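Local coordinates for carbohydrate binding module (Ruminococcus flavefaciens, PDB 4V1K), which probably binds plant cell-wall polysaccharide as an accessory module of the family 9 glycoside hydrolase Cel9A of a ruminal cellulosome, at residues I8-V14 / E121-V127; G55-F61 / F112-D118; T63-D67 / I98-Q103. All blocks are in the same frame, centred on the assembly; numbering follows the deposited sequence. Where two conformers were deposited one is given.

Interaction 1 (I8-V14 / E121-V127); sequences IKPNKKV and EFTIDSV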
loop_
_atom_site.group_PDB
_atom_site.type_symbol
_atom_site.label_atom_id
_atom_site.label_comp_id
_atom_site.label_asym_id
_atom_site.label_seq_id
_atom_site.Cartn_x
_atom_site.Cartn_y
_atom_site.Cartn_z
ATOM N N ILE A 8 -7.516 -6.445 4.783
ATOM C CA ILE A 8 -8.753 -5.693 4.559
ATOM C C ILE A 8 -9.235 -5.876 3.116
ATOM O O ILE A 8 -8.411 -6.080 2.212
ATOM C CB ILE A 8 -8.642 -4.171 4.905
ATOM C CG1 ILE A 8 -7.566 -3.483 4.054
ATOM C CG2 ILE A 8 -8.400 -3.983 6.409
ATOM C CD1 ILE A 8 -7.538 -1.976 4.189
ATOM N N LYS A 9 -10.557 -5.766 2.923
ATOM C CA LYS A 9 -11.173 -5.886 1.589
ATOM C C LYS A 9 -11.937 -4.604 1.251
ATOM O O LYS A 9 -13.166 -4.508 1.471
ATOM C CB LYS A 9 -12.091 -7.111 1.523
ATOM C CG LYS A 9 -11.358 -8.437 1.371
ATOM C CD LYS A 9 -12.369 -9.571 1.257
ATOM C CE LYS A 9 -11.845 -10.798 0.525
ATOM N NZ LYS A 9 -11.146 -11.777 1.409
ATOM N N PRO A 10 -11.209 -3.594 0.700
ATOM C CA PRO A 10 -11.891 -2.288 0.539
ATOM C C PRO A 10 -12.801 -2.189 -0.688
ATOM O O PRO A 10 -13.638 -1.289 -0.733
ATOM C CB PRO A 10 -10.756 -1.290 0.413
ATOM C CG PRO A 10 -9.504 -2.039 0.337
ATOM C CD PRO A 10 -9.758 -3.511 0.469
ATOM N N ASN A 11 -12.632 -3.078 -1.665
ATOM C CA ASN A 11 -13.421 -3.032 -2.925
ATOM C C ASN A 11 -13.451 -1.609 -3.474
ATOM O O ASN A 11 -14.530 -1.031 -3.756
ATOM C CB ASN A 11 -14.856 -3.553 -2.713
ATOM C CG ASN A 11 -15.607 -3.795 -4.028
ATOM O OD1 ASN A 11 -15.020 -4.190 -5.043
ATOM N ND2 ASN A 11 -16.926 -3.574 -4.008
ATOM N N LYS A 12 -12.270 -1.009 -3.563
ATOM C CA LYS A 12 -12.189 0.401 -3.904
ATOM C C LYS A 12 -11.855 0.594 -5.377
ATOM O O LYS A 12 -10.772 0.213 -5.827
ATOM C CB LYS A 12 -11.153 1.095 -3.031
ATOM C CG LYS A 12 -11.076 2.594 -3.273
ATOM C CD LYS A 12 -10.087 3.259 -2.335
ATOM C CE LYS A 12 -9.958 4.745 -2.656
ATOM N NZ LYS A 12 -11.249 5.478 -2.549
ATOM N N LYS A 13 -12.775 1.210 -6.110
ATOM C CA LYS A 13 -12.578 1.541 -7.547
ATOM C C LYS A 13 -11.701 2.794 -7.691
ATOM O O LYS A 13 -11.939 3.847 -7.050
ATOM C CB LYS A 13 -13.926 1.784 -8.221
ATOM C CG LYS A 13 -13.843 2.196 -9.683
ATOM C CD LYS A 13 -13.358 1.078 -10.592
ATOM C CE LYS A 13 -13.125 1.595 -12.008
ATOM N NZ LYS A 13 -14.304 2.295 -12.620
ATOM N N VAL A 14 -10.677 2.661 -8.512
ATOM C CA VAL A 14 -9.751 3.754 -8.814
ATOM C C VAL A 14 -9.712 4.013 -10.328
ATOM O O VAL A 14 -9.575 3.083 -11.127
ATOM C CB VAL A 14 -8.336 3.430 -8.337
ATOM C CG1 VAL A 14 -7.370 4.613 -8.570
ATOM C CG2 VAL A 14 -8.328 3.112 -6.854
ATOM N N GLU A 121 -8.536 2.033 -15.218
ATOM C CA GLU A 121 -9.562 1.720 -14.248
ATOM C C GLU A 121 -9.283 0.367 -13.623
ATOM O O GLU A 121 -9.134 -0.650 -14.317
ATOM C CB GLU A 121 -10.951 1.754 -14.894
ATOM C CG GLU A 121 -11.346 3.174 -15.291
ATOM C CD GLU A 121 -12.722 3.326 -15.909
ATOM O OE1 GLU A 121 -13.657 2.550 -15.636
ATOM O OE2 GLU A 121 -12.868 4.302 -16.679
ATOM N N PHE A 122 -9.190 0.356 -12.298
ATOM C CA PHE A 122 -8.956 -0.908 -11.580
ATOM C C PHE A 122 -9.585 -0.855 -10.202
ATOM O O PHE A 122 -9.949 0.217 -9.713
ATOM C CB PHE A 122 -7.447 -1.214 -11.496
ATOM C CG PHE A 122 -6.670 -0.249 -10.622
ATOM C CD1 PHE A 122 -6.219 0.954 -11.142
ATOM C CD2 PHE A 122 -6.361 -0.544 -9.314
ATOM C CE1 PHE A 122 -5.512 1.845 -10.375
ATOM C CE2 PHE A 122 -5.641 0.355 -8.527
ATOM C CZ PHE A 122 -5.211 1.550 -9.060
ATOM N N THR A 123 -9.718 -2.021 -9.589
ATOM C CA THR A 123 -10.229 -2.140 -8.214
ATOM C C THR A 123 -9.168 -2.694 -7.277
ATOM O O THR A 123 -8.447 -3.662 -7.620
ATOM C CB THR A 123 -11.485 -3.049 -8.173
ATOM O OG1 THR A 123 -12.501 -2.516 -9.037
ATOM C CG2 THR A 123 -12.067 -3.124 -6.755
ATOM N N ILE A 124 -9.039 -2.046 -6.119
ATOM C CA ILE A 124 -8.236 -2.582 -5.002
ATOM C C ILE A 124 -9.133 -3.566 -4.259
ATOM O O ILE A 124 -10.051 -3.173 -3.471
ATOM C CB ILE A 124 -7.713 -1.453 -4.063
ATOM C CG1 ILE A 124 -6.808 -0.501 -4.856
ATOM C CG2 ILE A 124 -6.960 -2.026 -2.852
ATOM C CD1 ILE A 124 -6.407 0.746 -4.074
ATOM N N ASP A 125 -8.881 -4.847 -4.511
ATOM C CA ASP A 125 -9.690 -5.898 -3.904
ATOM C C ASP A 125 -9.312 -6.197 -2.457
ATOM O O ASP A 125 -10.203 -6.440 -1.616
ATOM C CB ASP A 125 -9.602 -7.170 -4.731
ATOM C CG ASP A 125 -10.179 -7.002 -6.142
ATOM O OD1 ASP A 125 -11.277 -6.436 -6.308
ATOM O OD2 ASP A 125 -9.530 -7.480 -7.084
ATOM N N SER A 126 -8.011 -6.214 -2.172
ATOM C CA SER A 126 -7.544 -6.398 -0.813
ATOM C C SER A 126 -6.174 -5.760 -0.570
ATOM O O SER A 126 -5.421 -5.535 -1.518
ATOM C CB SER A 126 -7.526 -7.884 -0.446
ATOM O OG SER A 126 -6.649 -8.636 -1.252
ATOM N N VAL A 127 -5.900 -5.464 0.705
ATOM C CA VAL A 127 -4.590 -5.030 1.167
ATOM C C VAL A 127 -4.220 -5.980 2.315
ATOM O O VAL A 127 -5.034 -6.222 3.214
ATOM C CB VAL A 127 -4.560 -3.555 1.617
ATOM C CG1 VAL A 127 -3.139 -3.175 2.034
ATOM C CG2 VAL A 127 -5.095 -2.633 0.520
HETATM O O HOH W 1 -13.405 -6.306 -4.748
#
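Edge strands of a beta-sheet often accommodate a bulge while keeping their pairing, and I8-V14 against E121-V127 illustrates how. V14 buries the most surface, 79 Å². Its backbone closes a hydrogen-bonded antiparallel pair with F122 (V14 N to F122 O 2.8 Å, F122 N to V14 O 3.0 Å), and its CB lies over the F122 ring, 4.0 Å from the centroid, in a CH-pi contact. V14 CG2 also reaches I124 CD1 at 4.1 Å. I124 pairs with K12, I124 N to K12 O (2.9 Å) and K12 N to I124 O (3.1 Å). Beyond it N11 and K12 face I124 as a G1 bulge. The extra residue shifts the register, so that pairing resumes at I8 with V127, joined by I8 N to V127 O (2.9 Å) and V127 N to I8 O (3.0 Å). V14, F122, I124 and V127 share one face; on that of K13 and T123, K13 NZ forms a salt bridge with E121 OE1 at 3.1 Å. In the four-stranded antiparallel sheet, strand 5-15 is outermost and strand 121-131 lies between it and strand 41-49, where F122 packs on I48 and I124 on V46; strand 25-29 meets V14 through I26.

Interaction 2 (G55-F61 / F112-D118); sequences GKYVGQF and FGVWWID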
loop_
_atom_site.group_PDB
_atom_site.type_symbol
_atom_site.label_atom_id
_atom_site.label_comp_id
_atom_site.label_asym_id
_atom_site.label_seq_id
_atom_site.Cartn_x
_atom_site.Cartn_y
_atom_site.Cartn_z
ATOM N N GLY A 55 -1.260 -4.673 -17.320
ATOM C CA GLY A 55 0.014 -4.123 -17.755
ATOM C C GLY A 55 0.859 -3.589 -16.619
ATOM O O GLY A 55 0.842 -4.148 -15.521
ATOM N N LYS A 56 1.630 -2.535 -16.899
ATOM C CA LYS A 56 2.577 -2.009 -15.926
ATOM C C LYS A 56 1.978 -1.012 -14.940
ATOM O O LYS A 56 1.227 -0.091 -15.312
ATOM C CB LYS A 56 3.786 -1.368 -16.606
ATOM C CG LYS A 56 4.910 -2.374 -16.793
ATOM C CD LYS A 56 6.191 -1.728 -17.295
ATOM C CE LYS A 56 6.160 -1.448 -18.772
ATOM N NZ LYS A 56 6.165 -2.689 -19.598
ATOM N N TYR A 57 2.359 -1.220 -13.698
ATOM C CA TYR A 57 2.200 -0.280 -12.582
ATOM C C TYR A 57 3.572 0.293 -12.236
ATOM O O TYR A 57 4.544 -0.447 -12.191
ATOM C CB TYR A 57 1.652 -1.033 -11.346
ATOM C CG TYR A 57 1.918 -0.384 -9.992
ATOM C CD1 TYR A 57 1.041 0.569 -9.454
ATOM C CD2 TYR A 57 3.043 -0.716 -9.245
ATOM C CE1 TYR A 57 1.295 1.163 -8.229
ATOM C CE2 TYR A 57 3.322 -0.114 -8.019
ATOM C CZ TYR A 57 2.442 0.805 -7.500
ATOM O OH TYR A 57 2.746 1.353 -6.264
ATOM N N VAL A 58 3.616 1.588 -11.933
ATOM C CA VAL A 58 4.788 2.233 -11.363
ATOM C C VAL A 58 4.295 3.047 -10.181
ATOM O O VAL A 58 3.339 3.818 -10.296
ATOM C CB VAL A 58 5.491 3.168 -12.348
ATOM C CG1 VAL A 58 6.734 3.789 -11.715
ATOM C CG2 VAL A 58 5.855 2.445 -13.635
ATOM N N GLY A 59 4.944 2.890 -9.032
ATOM C CA GLY A 59 4.532 3.644 -7.840
ATOM C C GLY A 59 5.428 3.384 -6.651
ATOM O O GLY A 59 6.500 2.850 -6.789
ATOM N N GLN A 60 4.983 3.830 -5.483
ATOM C CA GLN A 60 5.747 3.759 -4.244
ATOM C C GLN A 60 4.764 3.701 -3.104
ATOM O O GLN A 60 3.644 4.224 -3.218
ATOM C CB GLN A 60 6.574 5.043 -4.020
ATOM C CG GLN A 60 7.897 5.083 -4.652
ATOM C CD GLN A 60 8.605 6.381 -4.473
ATOM O OE1 GLN A 60 8.356 7.300 -5.217
ATOM N NE2 GLN A 60 9.547 6.446 -3.534
ATOM N N PHE A 61 5.210 3.108 -1.997
ATOM C CA PHE A 61 4.443 3.104 -0.745
ATOM C C PHE A 61 5.007 4.126 0.239
ATOM O O PHE A 61 6.214 4.385 0.283
ATOM C CB PHE A 61 4.439 1.725 -0.068
ATOM C CG PHE A 61 3.650 0.671 -0.811
ATOM C CD1 PHE A 61 4.092 0.162 -2.026
ATOM C CD2 PHE A 61 2.477 0.184 -0.295
ATOM C CE1 PHE A 61 3.372 -0.814 -2.694
ATOM C CE2 PHE A 61 1.759 -0.802 -0.943
ATOM C CZ PHE A 61 2.203 -1.312 -2.163
ATOM N N PHE A 112 -0.712 3.861 -0.662
ATOM C CA PHE A 112 -0.404 3.164 -1.924
ATOM C C PHE A 112 -0.369 4.210 -3.027
ATOM O O PHE A 112 -1.409 4.763 -3.426
ATOM C CB PHE A 112 -1.488 2.107 -2.175
ATOM C CG PHE A 112 -1.438 1.439 -3.527
ATOM C CD1 PHE A 112 -0.319 0.729 -3.928
ATOM C CD2 PHE A 112 -2.554 1.455 -4.357
ATOM C CE1 PHE A 112 -0.307 0.068 -5.155
ATOM C CE2 PHE A 112 -2.538 0.817 -5.581
ATOM C CZ PHE A 112 -1.417 0.127 -5.966
ATOM N N GLY A 113 0.835 4.528 -3.470
ATOM C CA GLY A 113 1.049 5.546 -4.491
ATOM C C GLY A 113 1.002 4.931 -5.888
ATOM O O GLY A 113 1.670 3.915 -6.162
ATOM N N VAL A 114 0.223 5.545 -6.772
ATOM C CA VAL A 114 0.124 5.118 -8.165
ATOM C C VAL A 114 0.648 6.236 -9.064
ATOM O O VAL A 114 -0.048 7.229 -9.324
ATOM C CB VAL A 114 -1.340 4.747 -8.569
ATOM C CG1 VAL A 114 -1.363 4.148 -9.977
ATOM C CG2 VAL A 114 -1.936 3.748 -7.594
ATOM N N TRP A 115 1.892 6.105 -9.511
ATOM C CA TRP A 115 2.464 7.128 -10.407
ATOM C C TRP A 115 2.036 6.921 -11.868
ATOM O O TRP A 115 1.921 7.897 -12.631
ATOM C CB TRP A 115 3.990 7.134 -10.302
ATOM C CG TRP A 115 4.632 7.302 -8.931
ATOM C CD1 TRP A 115 5.945 6.991 -8.629
ATOM C CD2 TRP A 115 4.062 7.814 -7.708
ATOM N NE1 TRP A 115 6.215 7.261 -7.321
ATOM C CE2 TRP A 115 5.090 7.761 -6.724
ATOM C CE3 TRP A 115 2.783 8.275 -7.325
ATOM C CZ2 TRP A 115 4.892 8.204 -5.393
ATOM C CZ3 TRP A 115 2.598 8.711 -6.006
ATOM C CH2 TRP A 115 3.648 8.644 -5.054
ATOM N N TRP A 116 1.774 5.666 -12.235
ATOM C CA TRP A 116 1.290 5.293 -13.571
ATOM C C TRP A 116 0.695 3.920 -13.501
ATOM O O TRP A 116 1.186 3.084 -12.757
ATOM C CB TRP A 116 2.427 5.249 -14.572
ATOM C CG TRP A 116 2.008 4.930 -15.981
ATOM C CD1 TRP A 116 2.114 3.716 -16.627
ATOM C CD2 TRP A 116 1.424 5.838 -16.926
ATOM N NE1 TRP A 116 1.625 3.829 -17.909
ATOM C CE2 TRP A 116 1.186 5.121 -18.104
ATOM C CE3 TRP A 116 1.044 7.178 -16.865
ATOM C CZ2 TRP A 116 0.636 5.722 -19.234
ATOM C CZ3 TRP A 116 0.477 7.766 -17.993
ATOM C CH2 TRP A 116 0.284 7.036 -19.159
ATOM N N ILE A 117 -0.360 3.674 -14.263
ATOM C CA ILE A 117 -0.801 2.302 -14.493
ATOM C C ILE A 117 -1.365 2.262 -15.918
ATOM O O ILE A 117 -2.084 3.181 -16.328
ATOM C CB ILE A 117 -1.800 1.818 -13.387
ATOM C CG1 ILE A 117 -2.114 0.322 -13.541
ATOM C CG2 ILE A 117 -3.052 2.678 -13.363
ATOM C CD1 ILE A 117 -2.714 -0.326 -12.311
ATOM N N ASP A 118 -1.031 1.210 -16.679
ATOM C CA ASP A 118 -1.401 1.134 -18.096
ATOM C C ASP A 118 -2.933 1.038 -18.237
ATOM O O ASP A 118 -3.534 1.791 -18.963
ATOM C CB ASP A 118 -0.738 -0.063 -18.753
ATOM C CG ASP A 118 0.728 0.166 -19.160
ATOM O OD1 ASP A 118 1.151 1.320 -19.427
ATOM O OD2 ASP A 118 1.473 -0.853 -19.234
#
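Irregular pairing can turn a strand from one course to another without losing its neighbour, as F112-D118 does beside G55-F61. Among the backbone hydrogen bonds, V58 O receives both W115 N (2.8 Å) and W116 N (3.1 Å), while V58 N donates to W116 O (3.0 Å): two residues facing one is a classic beta bulge, and the chain turns its corner at W115. G113 N reaches Q60 O at 2.8 Å, whereas the return bond from Q60 N to G113 O is weak at 3.4 Å. Side-chain polar bonds reinforce the pairing. Y57 OH donates to G113 O (2.8 Å), W115 NE1 to Q60 OE1 (3.0 Å), and K56 N to D118 OD2 (2.9 Å), while D118 OD1 takes W116 NE1 at 3.0 Å; Q60 NE2 bonds to G76 O on strand 73-83. Among the apolar contacts, Y57, F61 and F112 make an aromatic cluster, with F61 CZ 3.7 Å from F112 CD1. G59 CA sits over the W115 five-membered ring, 3.8 Å from its centroid, a CH-pi contact; a CB at G59 would collide with G113 O. W116 is exposed and touches a bound 2-hydroxy butane-1,4-diol, consistent with a surface that can receive ligands. Strand 73-83 flanks strand 55-64, bonding to Y57 through Q81 and to G59 through I79, while the aromatic cluster packs against I90 of strand 87-93 and V46 of strand 41-49.

Interaction 3 (T63-D67 / I98-Q103); sequences TSTTD and ISSIIQ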
loop_
_atom_site.group_PDB
_atom_site.type_symbol
_atom_site.label_atom_id
_atom_site.label_comp_id
_atom_site.label_asym_id
_atom_site.label_seq_id
_atom_site.Cartn_x
_atom_site.Cartn_y
_atom_site.Cartn_z
ATOM N N THR A 63 4.270 5.488 4.593
ATOM C CA THR A 63 3.645 5.167 5.872
ATOM C C THR A 63 3.868 6.255 6.917
ATOM O O THR A 63 4.929 6.897 6.986
ATOM C CB THR A 63 4.151 3.802 6.416
ATOM O OG1 THR A 63 3.523 3.472 7.668
ATOM C CG2 THR A 63 5.673 3.820 6.600
ATOM N N SER A 64 2.856 6.415 7.778
ATOM C CA SER A 64 3.054 7.122 9.030
ATOM C C SER A 64 4.164 6.430 9.858
ATOM O O SER A 64 4.235 5.207 9.883
ATOM C CB SER A 64 1.763 7.137 9.868
ATOM O OG SER A 64 0.712 7.793 9.167
ATOM N N THR A 65 4.988 7.229 10.550
ATOM C CA THR A 65 5.994 6.728 11.463
ATOM C C THR A 65 5.968 7.507 12.769
ATOM O O THR A 65 5.372 8.601 12.850
ATOM C CB THR A 65 7.439 6.793 10.896
ATOM O OG1 THR A 65 7.869 8.153 10.950
ATOM C CG2 THR A 65 7.535 6.228 9.510
ATOM N N THR A 66 6.718 7.003 13.748
ATOM C CA THR A 66 6.876 7.678 15.043
ATOM C C THR A 66 8.095 8.626 15.048
ATOM O O THR A 66 8.399 9.201 16.103
ATOM C CB THR A 66 7.042 6.623 16.147
ATOM O OG1 THR A 66 8.161 5.806 15.850
ATOM C CG2 THR A 66 5.806 5.731 16.226
ATOM N N ASP A 67 8.775 8.796 13.899
ATOM C CA ASP A 67 9.992 9.655 13.953
ATOM C C ASP A 67 9.789 11.051 13.496
ATOM O O ASP A 67 9.723 11.442 12.311
ATOM C CB ASP A 67 11.192 9.143 13.250
ATOM C CG ASP A 67 12.472 9.915 13.648
ATOM O OD1 ASP A 67 12.543 10.870 14.565
ATOM O OD2 ASP A 67 13.437 9.502 12.984
ATOM N N ILE A 98 12.387 1.118 8.345
ATOM C CA ILE A 98 11.010 1.642 8.365
ATOM C C ILE A 98 10.097 0.802 9.273
ATOM O O ILE A 98 9.316 1.355 10.072
ATOM C CB ILE A 98 10.466 1.732 6.933
ATOM C CG1 ILE A 98 11.251 2.799 6.151
ATOM C CG2 ILE A 98 8.973 2.073 6.942
ATOM C CD1 ILE A 98 10.787 2.988 4.731
ATOM N N SER A 99 10.174 -0.526 9.159
ATOM C CA SER A 99 9.274 -1.381 9.939
ATOM C C SER A 99 9.401 -1.112 11.450
ATOM O O SER A 99 8.407 -1.179 12.182
ATOM C CB SER A 99 9.466 -2.865 9.602
ATOM O OG SER A 99 10.748 -3.312 9.947
ATOM N N SER A 100 10.607 -0.757 11.914
ATOM C CA SER A 100 10.794 -0.534 13.339
ATOM C C SER A 100 10.100 0.735 13.876
ATOM O O SER A 100 9.914 0.844 15.087
ATOM C CB SER A 100 12.281 -0.546 13.687
ATOM O OG SER A 100 12.836 0.653 13.277
ATOM N N ILE A 101 9.692 1.655 12.988
ATOM C CA ILE A 101 9.098 2.929 13.406
ATOM C C ILE A 101 7.723 3.200 12.784
ATOM O O ILE A 101 7.170 4.294 12.974
ATOM C CB ILE A 101 10.036 4.132 13.155
ATOM C CG1 ILE A 101 10.415 4.214 11.686
ATOM C CG2 ILE A 101 11.248 4.072 14.091
ATOM C CD1 ILE A 101 11.117 5.487 11.271
ATOM N N ILE A 102 7.124 2.211 12.124
ATOM C CA ILE A 102 5.734 2.408 11.641
ATOM C C ILE A 102 4.797 2.786 12.808
ATOM O O ILE A 102 4.816 2.127 13.892
ATOM C CB ILE A 102 5.204 1.187 10.851
ATOM C CG1 ILE A 102 5.917 1.114 9.491
ATOM C CG2 ILE A 102 3.690 1.230 10.656
ATOM C CD1 ILE A 102 5.628 -0.118 8.649
ATOM N N GLN A 103 3.947 3.791 12.536
ATOM C CA GLN A 103 2.970 4.246 13.512
ATOM C C GLN A 103 1.600 3.694 13.130
ATOM O O GLN A 103 0.960 4.160 12.192
ATOM C CB GLN A 103 2.931 5.786 13.578
ATOM C CG GLN A 103 1.825 6.329 14.478
ATOM C CD GLN A 103 1.977 5.900 15.921
ATOM O OE1 GLN A 103 1.724 4.746 16.253
ATOM N NE2 GLN A 103 2.339 6.851 16.809
#
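A single beta bridge, with no regular strand pairing on either side of it, joins T63-D67 to I98-Q103. T65 and I102 stand opposite each other with their CA atoms 4.3 Å apart, and the bonds that make the bridge come from the residues flanking them: Q103 N donates to S64 O at 3.0 Å, almost straight, and T66 N donates to I101 O at 2.9 Å. The example shows how the end of a strand and the loop after it can be tied to a second segment by backbone groups. T65 CA also approaches I101 O at 3.1 Å, a bent CA-H...O contact beside the bridge.

Each chain segment has its own means of turning. T65 OG1 accepts from D67 N at 3.2 Å, an ST turn that bends the chain just after strand 55-64, while I101 N bonds to I98 O (3.0 Å) near the short helix. I101 has the largest covered area, 78 Å²; its CD1 lies 3.9 Å from T65 CB and 4.2 Å from D67 CB. Q103, next in area, brings its CB to 3.6 Å from T65 C and its NE2 to 3.7 Å from T66 CG2, and its OE1 accepts from Q105 N. Deeper in, T63 CG2 meets I98 CG2 at 3.7 Å.

The contact thus joins the end of strand 55-64 to the chain in and after helix 96-99. Strand 73-83 runs alongside, A74 bonding to T63 and touching T65 and I98, while strand 109-114 reaches S64 through E109.

Along the chain the three contacts are nested: interaction 3 lies inside the loop closed by interaction 2, which lies inside that closed by interaction 1. Interactions 1 and 2 have centres about 14 Å apart and belong to different antiparallel sheets, yet their side chains meet, with F122 CD1 3.9 Å from I117 CD1 and I124 CD1 3.9 Å from F112 CD2, so the core is shared between the sheets. Interaction 3 shares strand 55-64 with interaction 2 but lies across the chain's centre from it, their centres about 22 Å apart, and about 24 Å centre to centre from interaction 1. One strand therefore links the end where W116 touches a bound 2-hydroxy butane-1,4-diol to the loops at the other.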